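Local atomic coordinates of nucleoporin nup120 (Schizosaccharomyces pombe, PDB entry 4GQ2), a protein that serves as a structural constituent of the nuclear pore complex, whose components can also act as docking partners for transiently associated nuclear transport factors. Residues L424-F428 and L467-L472; L741-F746 and F823-A828; V817-F821 and L845-I849. All coordinates share one frame; numbering follows the deposited sequence.

How the contacts relate
Along the chain, contact 1 closes before contact 2 opens, whereas contacts 2 and 3 interleave, because residues 817-821 lie between the two segments of contact 2. Contact 1 joins helices 419-428 and 464-478, in the beta-propeller part of the protein; contact 3 joins helices 812-822 and 840-852, in its HEAT-repeat part. Their centres are about 28 Å apart. Contact 2 lies between them, its centre about 19 Å from that of contact 1 and about 12 Å from that of contact 3. Leu742 packs on Lys468 on one side, while Gln825 and Tyr826 meet Leu820 and Phe821 on the other. The loop 741-746 thus helps connect propeller-associated helices with the C-terminal HEAT-repeat helices.

Contact 1 of 3, residues L424-F428 and L467-L472; sequences LQHIF and LKNAVL
Leu467 brings its CD2 methyl to the edge of the Phe428 ring, near the ring plane and 4.1 Å from CE2. One residue on, Lys468 lays its aliphatic part over a face of that ring: CG stands 3.5 Å from the centroid of the Phe428 ring and only 3° off its normal, a CH-pi contact. The two side chains slide past each other in opposite directions, and bends late in the lysine chain carry NZ on to the CB end of Phe428. A lysine suits the place because its methylenes serve the ring while its charged end runs on. Its CD also touches Leu424 CD2 at 4.1 Å, and its carbonyl O lies 3.7 Å from Leu424 CD1. Leu424 reaches this far because its CG is anti to the backbone N (chi1 -170°), which sends both methyls across the gap. Val471, branched at CB, divides its methyls: CG2 meets Phe428 CZ at 4.1 Å, while CG1 lies 4.4 Å from Leu424 CD1. Leu472 then offers CD1 to the other methyl of Leu424. The axes of the two short segments make 127° between their N-to-C directions. Ile437 packs on Phe428 and Val471, and Trp503 on Leu424 and Val471. This is a largely apolar, partly buried seam in a small group of helices, inserted in sequence between strands 390-395 and 520-525 of the beta-propeller.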
ATOM      1  N   LEU A 424       8.313  -1.688   8.852  1.00 34.44           N
ATOM      2  CA  LEU A 424       7.495  -2.654   8.129  1.00 32.51           C
ATOM      3  C   LEU A 424       7.033  -2.055   6.800  1.00 39.14           C
ATOM      4  O   LEU A 424       7.151  -2.698   5.756  1.00 37.61           O
ATOM      5  CB  LEU A 424       6.297  -3.075   8.972  1.00 30.20           C
ATOM      6  CG  LEU A 424       5.436  -4.241   8.499  1.00 35.49           C
ATOM      7  CD1 LEU A 424       6.181  -5.555   8.692  1.00 41.57           C
ATOM      8  CD2 LEU A 424       4.104  -4.261   9.243  1.00 26.27           C
ATOM      9  N   GLN A 425       6.530  -0.821   6.840  1.00 34.70           N
ATOM     10  CA  GLN A 425       6.150  -0.123   5.615  1.00 43.66           C
ATOM     11  C   GLN A 425       7.302  -0.071   4.616  1.00 44.05           C
ATOM     12  O   GLN A 425       7.135  -0.439   3.454  1.00 41.80           O
ATOM     13  CB  GLN A 425       5.641   1.289   5.903  1.00 51.89           C
ATOM     14  CG  GLN A 425       4.130   1.425   5.795  1.00 66.07           C
ATOM     15  CD  GLN A 425       3.697   2.595   4.915  1.00 79.73           C
ATOM     16  OE1 GLN A 425       2.503   2.849   4.744  1.00 77.12           O
ATOM     17  NE2 GLN A 425       4.666   3.306   4.345  1.00 75.79           N
ATOM     18  N   HIS A 426       8.469   0.352   5.091  1.00 40.34           N
ATOM     19  CA  HIS A 426       9.655   0.473   4.258  1.00 42.56           C
ATOM     20  C   HIS A 426      10.084  -0.820   3.606  1.00 43.86           C
ATOM     21  O   HIS A 426      10.421  -0.842   2.424  1.00 59.37           O
ATOM     22  CB  HIS A 426      10.811   1.070   5.060  1.00 51.50           C
ATOM     23  CG  HIS A 426      12.121   1.069   4.315  1.00 67.60           C
ATOM     24  ND1 HIS A 426      13.049   0.108   4.485  1.00 85.68           N
ATOM     25  CD2 HIS A 426      12.623   1.934   3.346  1.00 82.01           C
ATOM     26  CE1 HIS A 426      14.097   0.350   3.677  1.00 90.23           C
ATOM     27  NE2 HIS A 426      13.836   1.468   2.981  1.00 89.95           N
ATOM     28  N   ILE A 427      10.076  -1.907   4.364  1.00 37.83           N
ATOM     29  CA  ILE A 427      10.494  -3.206   3.839  1.00 38.82           C
ATOM     30  C   ILE A 427       9.510  -3.782   2.808  1.00 42.51           C
ATOM     31  O   ILE A 427       9.930  -4.389   1.826  1.00 45.45           O
ATOM     32  CB  ILE A 427      10.724  -4.207   4.985  1.00 38.59           C
ATOM     33  CG1 ILE A 427      11.926  -3.759   5.820  1.00 35.18           C
ATOM     34  CG2 ILE A 427      10.929  -5.625   4.453  1.00 38.71           C
ATOM     35  CD1 ILE A 427      12.054  -4.474   7.148  1.00 31.35           C
ATOM     36  N   PHE A 428       8.211  -3.589   3.030  1.00 36.49           N
ATOM     37  CA  PHE A 428       7.201  -4.151   2.135  1.00 42.26           C
ATOM     38  C   PHE A 428       6.811  -3.268   0.946  1.00 43.51           C
ATOM     39  O   PHE A 428       6.021  -3.681   0.101  1.00 58.93           O
ATOM     40  CB  PHE A 428       5.977  -4.616   2.925  1.00 32.21           C
ATOM     41  CG  PHE A 428       6.183  -5.943   3.594  1.00 33.66           C
ATOM     42  CD1 PHE A 428       6.733  -6.016   4.873  1.00 31.61           C
ATOM     43  CD2 PHE A 428       5.880  -7.125   2.924  1.00 32.08           C
ATOM     44  CE1 PHE A 428       6.947  -7.244   5.479  1.00 39.61           C
ATOM     45  CE2 PHE A 428       6.092  -8.355   3.524  1.00 33.55           C
ATOM     46  CZ  PHE A 428       6.624  -8.415   4.805  1.00 39.05           C
ATOM     47  N   LEU A 467       2.432 -12.843   6.222  1.00 37.85           N
ATOM     48  CA  LEU A 467       3.879 -12.651   6.102  1.00 44.05           C
ATOM     49  C   LEU A 467       4.342 -11.402   6.851  1.00 40.19           C
ATOM     50  O   LEU A 467       5.325 -11.451   7.600  1.00 35.56           O
ATOM     51  CB  LEU A 467       4.320 -12.590   4.631  1.00 43.74           C
ATOM     52  CG  LEU A 467       5.825 -12.505   4.351  1.00 38.02           C
ATOM     53  CD1 LEU A 467       6.565 -13.701   4.935  1.00 33.86           C
ATOM     54  CD2 LEU A 467       6.082 -12.401   2.856  1.00 33.32           C
ATOM     55  N   LYS A 468       3.624 -10.297   6.638  1.00 42.25           N
ATOM     56  CA  LYS A 468       3.862  -9.037   7.349  1.00 40.60           C
ATOM     57  C   LYS A 468       3.807  -9.226   8.859  1.00 36.53           C
ATOM     58  O   LYS A 468       4.703  -8.786   9.572  1.00 34.08           O
ATOM     59  CB  LYS A 468       2.852  -7.969   6.926  1.00 40.29           C
ATOM     60  CG  LYS A 468       3.281  -7.164   5.715  1.00 49.00           C
ATOM     61  CD  LYS A 468       2.673  -5.773   5.744  1.00 51.94           C
ATOM     62  CE  LYS A 468       1.519  -5.653   4.772  1.00 59.17           C
ATOM     63  NZ  LYS A 468       2.012  -5.811   3.375  1.00 78.94           N
ATOM     64  N   ASN A 469       2.751  -9.885   9.328  1.00 34.11           N
ATOM     65  CA  ASN A 469       2.584 -10.200  10.745  1.00 40.83           C
ATOM     66  C   ASN A 469       3.674 -11.117  11.303  1.00 41.23           C
ATOM     67  O   ASN A 469       4.074 -10.979  12.458  1.00 42.08           O
ATOM     68  CB  ASN A 469       1.198 -10.804  10.990  1.00 39.03           C
ATOM     69  CG  ASN A 469       0.076  -9.851  10.610  1.00 52.65           C
ATOM     70  OD1 ASN A 469       0.250  -8.625  10.597  1.00 64.07           O
ATOM     71  ND2 ASN A 469      -1.080 -10.407  10.290  1.00 46.72           N
ATOM     72  N   ALA A 470       4.148 -12.042  10.470  1.00 33.51           N
ATOM     73  CA  ALA A 470       5.156 -12.996  10.873  1.00 36.96           C
ATOM     74  C   ALA A 470       6.504 -12.288  11.015  1.00 43.65           C
ATOM     75  O   ALA A 470       7.255 -12.565  11.952  1.00 43.73           O
ATOM     76  CB  ALA A 470       5.232 -14.141   9.871  1.00 31.46           C
ATOM     77  N   VAL A 471       6.790 -11.367  10.090  1.00 41.37           N
ATOM     78  CA  VAL A 471       8.008 -10.558  10.149  1.00 37.58           C
ATOM     79  C   VAL A 471       8.003  -9.713  11.410  1.00 39.12           C
ATOM     80  O   VAL A 471       8.949  -9.774  12.187  1.00 43.66           O
ATOM     81  CB  VAL A 471       8.194  -9.665   8.894  1.00 37.61           C
ATOM     82  CG1 VAL A 471       9.256  -8.604   9.136  1.00 39.14           C
ATOM     83  CG2 VAL A 471       8.608 -10.503   7.698  1.00 30.75           C
ATOM     84  N   LEU A 472       6.925  -8.952  11.623  1.00 39.22           N
ATOM     85  CA  LEU A 472       6.811  -8.100  12.797  1.00 36.11           C
ATOM     86  C   LEU A 472       6.885  -8.924  14.078  1.00 42.24           C
ATOM     87  O   LEU A 472       7.605  -8.568  15.018  1.00 35.92           O
ATOM     88  CB  LEU A 472       5.516  -7.270  12.776  1.00 31.51           C
ATOM     89  CG  LEU A 472       5.330  -6.288  13.953  1.00 31.89           C
ATOM     90  CD1 LEU A 472       4.495  -5.077  13.563  1.00 36.37           C
ATOM     91  CD2 LEU A 472       4.732  -6.961  15.183  1.00 32.64           C
TER

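Contact 2 of 3, residues L741-F746 and F823-A828; sequences LLLEKF and FKQYNA
OE1 of Gln825 is gripped by two donors: the backbone N of Glu744, 2.8 Å from it, and water 1, 2.6 Å from it. Gln825 occupies the N-cap position of helix 826-832, just after a Schellman motif, with Lys824 at positive phi, has ended helix 812-822. From this tight helix-to-helix turn its side chain reaches the extended loop 741-746 and pairs with it much as a neighbouring strand would. Glu744 N lies in the carbonyl plane of the Gln825 amide, on a lone pair. In return NE2 donates to the Glu744 carbonyl O over 3.1 Å in an almost straight bond (174°), with that oxygen close to the amide plane. Two bonds to a single residue fix the rotation of the amide, and a bend at chi2 (-62°) helps turn it toward the loop. With a leucine in its place, both backbone groups of Glu744 would probably lose these partners, and water 1 one of its three anchors.

The water links the segments again, donating to Glu744 OE1 at 2.7 Å and accepting from Ala828 N at 3.1 Å. OE1 of Glu744 also takes a weak bond, 3.5 Å long, from Asn827 N. An acidic residue suits this spot, since the N-H groups of the first helical turn would probably favour a negative charge. The Asn827 side chain crosses that of Glu744 at about a right angle, with CB against the carboxylate. Beside these polar links, the small Ala828 leaves room for leucines: its CB receives Leu741 CD2 at 4.2 Å and Leu743 CD2 at 4.0 Å.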
ATOM      1  N   LEU A 741      -2.073   0.169   0.183  1.00 39.27           N
ATOM      2  CA  LEU A 741      -3.365  -0.256   0.680  1.00 33.45           C
ATOM      3  C   LEU A 741      -3.771  -1.597   0.080  1.00 37.68           C
ATOM      4  O   LEU A 741      -4.141  -1.688  -1.095  1.00 34.56           O
ATOM      5  CB  LEU A 741      -4.411   0.819   0.402  1.00 40.41           C
ATOM      6  CG  LEU A 741      -5.803   0.713   1.034  1.00 46.93           C
ATOM      7  CD1 LEU A 741      -5.781   0.045   2.396  1.00 38.64           C
ATOM      8  CD2 LEU A 741      -6.380   2.110   1.153  1.00 39.58           C
ATOM      9  N   LEU A 742      -3.695  -2.641   0.900  1.00 35.21           N
ATOM     10  CA  LEU A 742      -3.997  -3.991   0.439  1.00 34.88           C
ATOM     11  C   LEU A 742      -5.483  -4.260   0.469  1.00 34.29           C
ATOM     12  O   LEU A 742      -6.153  -4.013   1.474  1.00 42.95           O
ATOM     13  CB  LEU A 742      -3.225  -5.033   1.253  1.00 35.01           C
ATOM     14  CG  LEU A 742      -1.768  -5.125   0.807  1.00 41.52           C
ATOM     15  CD1 LEU A 742      -0.918  -5.832   1.850  1.00 42.17           C
ATOM     16  CD2 LEU A 742      -1.682  -5.825  -0.542  1.00 39.63           C
ATOM     17  N   LEU A 743      -5.987  -4.761  -0.650  1.00 35.18           N
ATOM     18  CA  LEU A 743      -7.406  -5.003  -0.838  1.00 37.20           C
ATOM     19  C   LEU A 743      -7.826  -6.345  -0.258  1.00 39.19           C
ATOM     20  O   LEU A 743      -7.029  -7.276  -0.181  1.00 46.11           O
ATOM     21  CB  LEU A 743      -7.762  -4.932  -2.330  1.00 33.57           C
ATOM     22  CG  LEU A 743      -7.676  -3.559  -3.007  1.00 38.36           C
ATOM     23  CD1 LEU A 743      -8.126  -3.656  -4.453  1.00 32.74           C
ATOM     24  CD2 LEU A 743      -8.487  -2.507  -2.260  1.00 39.69           C
ATOM     25  N   GLU A 744      -9.088  -6.435   0.141  1.00 46.06           N
ATOM     26  CA  GLU A 744      -9.639  -7.666   0.689  1.00 54.57           C
ATOM     27  C   GLU A 744      -9.957  -8.689  -0.401  1.00 53.20           C
ATOM     28  O   GLU A 744     -10.355  -8.334  -1.516  1.00 53.54           O
ATOM     29  CB  GLU A 744     -10.879  -7.367   1.534  1.00 57.99           C
ATOM     30  CG  GLU A 744     -10.561  -6.644   2.836  1.00 64.24           C
ATOM     31  CD  GLU A 744     -11.788  -6.057   3.513  1.00 71.56           C
ATOM     32  OE1 GLU A 744     -12.490  -5.231   2.888  1.00 55.84           O
ATOM     33  OE2 GLU A 744     -12.039  -6.409   4.687  1.00 97.06           O
ATOM     34  N   LYS A 745      -9.747  -9.959  -0.065  1.00 67.29           N
ATOM     35  CA  LYS A 745     -10.116 -11.081  -0.922  1.00 76.55           C
ATOM     36  C   LYS A 745     -11.190 -11.923  -0.235  1.00 80.50           C
ATOM     37  O   LYS A 745     -11.166 -12.097   0.987  1.00 79.21           O
ATOM     38  CB  LYS A 745      -8.891 -11.939  -1.255  1.00 74.49           C
ATOM     39  CG  LYS A 745      -8.214 -11.600  -2.580  1.00 70.45           C
ATOM     40  CD  LYS A 745      -7.259 -10.421  -2.469  1.00 63.11           C
ATOM     41  CE  LYS A 745      -6.400 -10.275  -3.717  1.00 59.94           C
ATOM     42  NZ  LYS A 745      -7.154  -9.878  -4.943  1.00 51.74           N
ATOM     43  N   PHE A 746     -12.129 -12.441  -1.026  1.00 80.89           N
ATOM     44  CA  PHE A 746     -13.283 -13.159  -0.483  1.00 98.77           C
ATOM     45  C   PHE A 746     -13.246 -14.659  -0.784  1.00103.90           C
ATOM     46  O   PHE A 746     -12.905 -15.080  -1.889  1.00 95.41           O
ATOM     47  CB  PHE A 746     -14.591 -12.540  -0.996  1.00104.25           C
ATOM     48  CG  PHE A 746     -14.593 -11.034  -0.995  1.00101.73           C
ATOM     49  CD1 PHE A 746     -14.654 -10.321   0.202  1.00 93.26           C
ATOM     50  CD2 PHE A 746     -14.534 -10.325  -2.192  1.00 88.21           C
ATOM     51  CE1 PHE A 746     -14.652  -8.934   0.201  1.00 85.05           C
ATOM     52  CE2 PHE A 746     -14.533  -8.940  -2.196  1.00 77.42           C
ATOM     53  CZ  PHE A 746     -14.594  -8.244  -0.999  1.00 72.71           C
ATOM     54  N   PHE A 823     -17.208  -2.222  -5.262  1.00 39.25           N
ATOM     55  CA  PHE A 823     -16.508  -3.510  -5.297  1.00 40.15           C
ATOM     56  C   PHE A 823     -16.305  -4.080  -3.899  1.00 44.19           C
ATOM     57  O   PHE A 823     -15.542  -5.028  -3.707  1.00 44.22           O
ATOM     58  CB  PHE A 823     -15.193  -3.413  -6.079  1.00 39.24           C
ATOM     59  CG  PHE A 823     -15.374  -3.544  -7.567  1.00 37.30           C
ATOM     60  CD1 PHE A 823     -15.885  -2.486  -8.316  1.00 37.53           C
ATOM     61  CD2 PHE A 823     -15.051  -4.731  -8.219  1.00 32.86           C
ATOM     62  CE1 PHE A 823     -16.072  -2.606  -9.689  1.00 37.78           C
ATOM     63  CE2 PHE A 823     -15.239  -4.862  -9.589  1.00 39.55           C
ATOM     64  CZ  PHE A 823     -15.745  -3.796 -10.328  1.00 38.39           C
ATOM     65  N   LYS A 824     -17.016  -3.500  -2.933  1.00 43.26           N
ATOM     66  CA  LYS A 824     -17.130  -4.065  -1.581  1.00 42.97           C
ATOM     67  C   LYS A 824     -15.792  -4.060  -0.851  1.00 45.64           C
ATOM     68  O   LYS A 824     -15.547  -4.884   0.032  1.00 45.31           O
ATOM     69  CB  LYS A 824     -17.763  -5.467  -1.625  1.00 43.01           C
ATOM     70  CG  LYS A 824     -19.080  -5.501  -2.390  1.00 44.04           C
ATOM     71  CD  LYS A 824     -19.806  -6.830  -2.260  1.00 62.40           C
ATOM     72  CE  LYS A 824     -21.224  -6.716  -2.809  1.00 69.68           C
ATOM     73  NZ  LYS A 824     -22.074  -7.898  -2.487  1.00 71.20           N
ATOM     74  N   GLN A 825     -14.940  -3.108  -1.229  1.00 41.26           N
ATOM     75  CA  GLN A 825     -13.669  -2.881  -0.559  1.00 38.05           C
ATOM     76  C   GLN A 825     -13.870  -1.921   0.612  1.00 42.55           C
ATOM     77  O   GLN A 825     -13.322  -0.801   0.641  1.00 41.18           O
ATOM     78  CB  GLN A 825     -12.615  -2.360  -1.548  1.00 40.78           C
ATOM     79  CG  GLN A 825     -12.208  -3.376  -2.608  1.00 35.12           C
ATOM     80  CD  GLN A 825     -11.563  -4.611  -2.005  1.00 39.11           C
ATOM     81  OE1 GLN A 825     -10.851  -4.525  -1.004  1.00 53.31           O
ATOM     82  NE2 GLN A 825     -11.808  -5.767  -2.610  1.00 38.15           N
ATOM     83  N   TYR A 826     -14.649  -2.388   1.586  1.00 38.20           N
ATOM     84  CA  TYR A 826     -15.112  -1.553   2.687  1.00 34.55           C
ATOM     85  C   TYR A 826     -13.989  -1.084   3.597  1.00 33.98           C
ATOM     86  O   TYR A 826     -13.999   0.065   4.049  1.00 32.55           O
ATOM     87  CB  TYR A 826     -16.209  -2.272   3.481  1.00 39.08           C
ATOM     88  CG  TYR A 826     -17.421  -2.636   2.637  1.00 39.77           C
ATOM     89  CD1 TYR A 826     -18.019  -1.690   1.802  1.00 39.69           C
ATOM     90  CD2 TYR A 826     -17.980  -3.914   2.687  1.00 37.44           C
ATOM     91  CE1 TYR A 826     -19.120  -2.009   1.026  1.00 41.61           C
ATOM     92  CE2 TYR A 826     -19.089  -4.242   1.917  1.00 40.65           C
ATOM     93  CZ  TYR A 826     -19.655  -3.282   1.092  1.00 44.06           C
ATOM     94  OH  TYR A 826     -20.756  -3.576   0.321  1.00 47.42           O
ATOM     95  N   ASN A 827     -13.018  -1.959   3.853  1.00 36.05           N
ATOM     96  CA  ASN A 827     -11.860  -1.593   4.671  1.00 33.38           C
ATOM     97  C   ASN A 827     -11.032  -0.474   4.010  1.00 34.71           C
ATOM     98  O   ASN A 827     -10.732   0.543   4.640  1.00 40.02           O
ATOM     99  CB  ASN A 827     -11.000  -2.824   4.971  1.00 33.81           C
ATOM    100  CG  ASN A 827      -9.806  -2.505   5.857  1.00 47.58           C
ATOM    101  OD1 ASN A 827      -9.945  -2.264   7.063  1.00 55.06           O
ATOM    102  ND2 ASN A 827      -8.619  -2.508   5.260  1.00 48.19           N
ATOM    103  N   ALA A 828     -10.702  -0.653   2.731  1.00 30.11           N
ATOM    104  CA  ALA A 828     -10.011   0.381   1.954  1.00 31.74           C
ATOM    105  C   ALA A 828     -10.716   1.719   2.094  1.00 35.26           C
ATOM    106  O   ALA A 828     -10.092   2.721   2.457  1.00 39.76           O
ATOM    107  CB  ALA A 828      -9.934  -0.021   0.487  1.00 34.57           C
TER
HETATM  108  O   HOH W   1     -11.082  -3.466   1.376  1.00 41.01           O

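Contact 3 of 3, residues V817-F821 and L845-I849; sequences VEKLF and LKALI
The segments 817-821 and 845-849 run in the same general direction, their axes 33° apart and 11.1 Å at closest approach, and the CA atoms of Glu818 and Leu845 are 7.1 Å apart. Leu845 is the wedge between them. A chi1 of 180° points its CG away from the backbone N, and each methyl has its own partners: CD2 comes 3.8 Å from Val817 CG1 and also touches the backbone N and CB of Glu818, while CD1 rests 4.0 Å from Phe821 CG. Phe821 reaches the opposite way, sliding past Leu845. Its ring tip, CZ, meets Leu848 CB at 3.6 Å, and CE2 lies 3.9 Å from Leu848 CD1. On another part of the ring, CD1 of Phe821 is 3.9 Å from Ile849 CG1. A long flat side chain suits this place, since one ring can touch three aliphatic residues. Ile849 ends in CD1, 3.7 Å from CG1 of Val817. Helix 826-832 lies between these two helices in sequence and adds Cys829 beside Val817 and Ile849, consistent with the stacked helices of an alpha-solenoid. Glu818 turns its carboxylate away, and OE2 accepts a hydrogen bond from Val879 N. The side chains that meet are almost all aliphatic or aromatic, with no hydrogen bond between the two segments, so here the fit probably depends on shape and on burial of apolar surface.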
ATOM      1  N   VAL A 817     -13.041   6.252  -4.344  1.00 31.43           N
ATOM      2  CA  VAL A 817     -13.659   5.607  -3.175  1.00 35.24           C
ATOM      3  C   VAL A 817     -15.023   4.993  -3.512  1.00 36.04           C
ATOM      4  O   VAL A 817     -15.346   3.880  -3.054  1.00 33.32           O
ATOM      5  CB  VAL A 817     -13.782   6.575  -1.973  1.00 33.01           C
ATOM      6  CG1 VAL A 817     -14.527   5.925  -0.820  1.00 35.92           C
ATOM      7  CG2 VAL A 817     -12.405   7.026  -1.510  1.00 30.35           C
ATOM      8  N   GLU A 818     -15.800   5.699  -4.334  1.00 34.88           N
ATOM      9  CA  GLU A 818     -17.124   5.224  -4.743  1.00 39.13           C
ATOM     10  C   GLU A 818     -17.009   3.890  -5.479  1.00 38.66           C
ATOM     11  O   GLU A 818     -17.787   2.972  -5.223  1.00 39.06           O
ATOM     12  CB  GLU A 818     -17.854   6.276  -5.592  1.00 46.55           C
ATOM     13  CG  GLU A 818     -19.360   6.068  -5.720  1.00 46.39           C
ATOM     14  CD  GLU A 818     -19.777   5.372  -7.006  1.00 55.69           C
ATOM     15  OE1 GLU A 818     -18.919   5.137  -7.883  1.00 58.42           O
ATOM     16  OE2 GLU A 818     -20.978   5.064  -7.152  1.00 56.07           O
ATOM     17  N   LYS A 819     -16.016   3.776  -6.360  1.00 42.66           N
ATOM     18  CA  LYS A 819     -15.773   2.526  -7.088  1.00 38.58           C
ATOM     19  C   LYS A 819     -15.317   1.403  -6.169  1.00 37.47           C
ATOM     20  O   LYS A 819     -15.747   0.251  -6.314  1.00 39.90           O
ATOM     21  CB  LYS A 819     -14.759   2.729  -8.209  1.00 42.17           C
ATOM     22  CG  LYS A 819     -15.317   3.417  -9.443  1.00 46.91           C
ATOM     23  CD  LYS A 819     -16.349   2.545 -10.146  1.00 50.37           C
ATOM     24  CE  LYS A 819     -16.783   3.147 -11.472  1.00 52.31           C
ATOM     25  NZ  LYS A 819     -17.221   4.563 -11.327  1.00 56.53           N
ATOM     26  N   LEU A 820     -14.447   1.739  -5.221  1.00 39.13           N
ATOM     27  CA  LEU A 820     -13.981   0.761  -4.237  1.00 37.13           C
ATOM     28  C   LEU A 820     -15.179   0.219  -3.464  1.00 39.67           C
ATOM     29  O   LEU A 820     -15.277  -0.986  -3.214  1.00 35.59           O
ATOM     30  CB  LEU A 820     -12.947   1.379  -3.283  1.00 29.28           C
ATOM     31  CG  LEU A 820     -11.521   1.593  -3.818  1.00 33.46           C
ATOM     32  CD1 LEU A 820     -10.687   2.438  -2.857  1.00 29.51           C
ATOM     33  CD2 LEU A 820     -10.837   0.260  -4.076  1.00 33.03           C
ATOM     34  N   PHE A 821     -16.091   1.126  -3.115  1.00 39.10           N
ATOM     35  CA  PHE A 821     -17.291   0.772  -2.385  1.00 35.12           C
ATOM     36  C   PHE A 821     -18.126  -0.208  -3.190  1.00 35.49           C
ATOM     37  O   PHE A 821     -18.462  -1.283  -2.693  1.00 50.67           O
ATOM     38  CB  PHE A 821     -18.104   2.015  -2.009  1.00 34.48           C
ATOM     39  CG  PHE A 821     -19.253   1.716  -1.095  1.00 35.78           C
ATOM     40  CD1 PHE A 821     -19.053   1.617   0.281  1.00 31.54           C
ATOM     41  CD2 PHE A 821     -20.535   1.503  -1.607  1.00 32.08           C
ATOM     42  CE1 PHE A 821     -20.110   1.328   1.132  1.00 35.89           C
ATOM     43  CE2 PHE A 821     -21.595   1.210  -0.759  1.00 39.49           C
ATOM     44  CZ  PHE A 821     -21.382   1.124   0.613  1.00 38.35           C
ATOM     45  N   LEU A 845     -21.673   9.135   0.821  1.00 30.25           N
ATOM     46  CA  LEU A 845     -20.789   7.976   0.713  1.00 31.97           C
ATOM     47  C   LEU A 845     -20.057   7.695   2.035  1.00 34.47           C
ATOM     48  O   LEU A 845     -19.879   6.534   2.400  1.00 39.84           O
ATOM     49  CB  LEU A 845     -19.817   8.130  -0.462  1.00 32.18           C
ATOM     50  CG  LEU A 845     -18.796   7.026  -0.752  1.00 35.40           C
ATOM     51  CD1 LEU A 845     -19.441   5.723  -1.221  1.00 26.33           C
ATOM     52  CD2 LEU A 845     -17.809   7.557  -1.782  1.00 35.18           C
ATOM     53  N   LYS A 846     -19.649   8.745   2.752  1.00 33.11           N
ATOM     54  CA  LYS A 846     -19.121   8.582   4.116  1.00 30.47           C
ATOM     55  C   LYS A 846     -20.115   7.780   4.958  1.00 34.08           C
ATOM     56  O   LYS A 846     -19.733   6.857   5.671  1.00 40.43           O
ATOM     57  CB  LYS A 846     -18.865   9.934   4.783  1.00 33.74           C
ATOM     58  CG  LYS A 846     -17.733  10.740   4.171  1.00 45.85           C
ATOM     59  CD  LYS A 846     -17.406  11.985   4.987  1.00 50.75           C
ATOM     60  CE  LYS A 846     -16.816  11.634   6.344  1.00 46.05           C
ATOM     61  NZ  LYS A 846     -16.190  12.816   7.000  1.00 39.82           N
ATOM     62  N   ALA A 847     -21.395   8.119   4.837  1.00 32.44           N
ATOM     63  CA  ALA A 847     -22.449   7.443   5.577  1.00 35.06           C
ATOM     64  C   ALA A 847     -22.570   5.957   5.224  1.00 36.16           C
ATOM     65  O   ALA A 847     -22.660   5.104   6.111  1.00 34.37           O
ATOM     66  CB  ALA A 847     -23.773   8.162   5.369  1.00 35.11           C
ATOM     67  N   LEU A 848     -22.565   5.647   3.931  1.00 38.21           N
ATOM     68  CA  LEU A 848     -22.604   4.257   3.491  1.00 30.61           C
ATOM     69  C   LEU A 848     -21.408   3.447   3.986  1.00 34.39           C
ATOM     70  O   LEU A 848     -21.560   2.289   4.361  1.00 36.63           O
ATOM     71  CB  LEU A 848     -22.665   4.173   1.973  1.00 33.56           C
ATOM     72  CG  LEU A 848     -23.860   4.751   1.221  1.00 35.70           C
ATOM     73  CD1 LEU A 848     -23.557   4.594  -0.250  1.00 32.87           C
ATOM     74  CD2 LEU A 848     -25.160   4.045   1.583  1.00 32.50           C
ATOM     75  N   ILE A 849     -20.220   4.053   3.965  1.00 35.89           N
ATOM     76  CA  ILE A 849     -19.000   3.385   4.410  1.00 32.21           C
ATOM     77  C   ILE A 849     -19.111   3.081   5.912  1.00 32.33           C
ATOM     78  O   ILE A 849     -18.901   1.944   6.338  1.00 33.41           O
ATOM     79  CB  ILE A 849     -17.736   4.234   4.121  1.00 34.62           C
ATOM     80  CG1 ILE A 849     -17.499   4.358   2.613  1.00 32.38           C
ATOM     81  CG2 ILE A 849     -16.507   3.630   4.800  1.00 30.01           C
ATOM     82  CD1 ILE A 849     -16.686   5.584   2.226  1.00 33.17           C
TER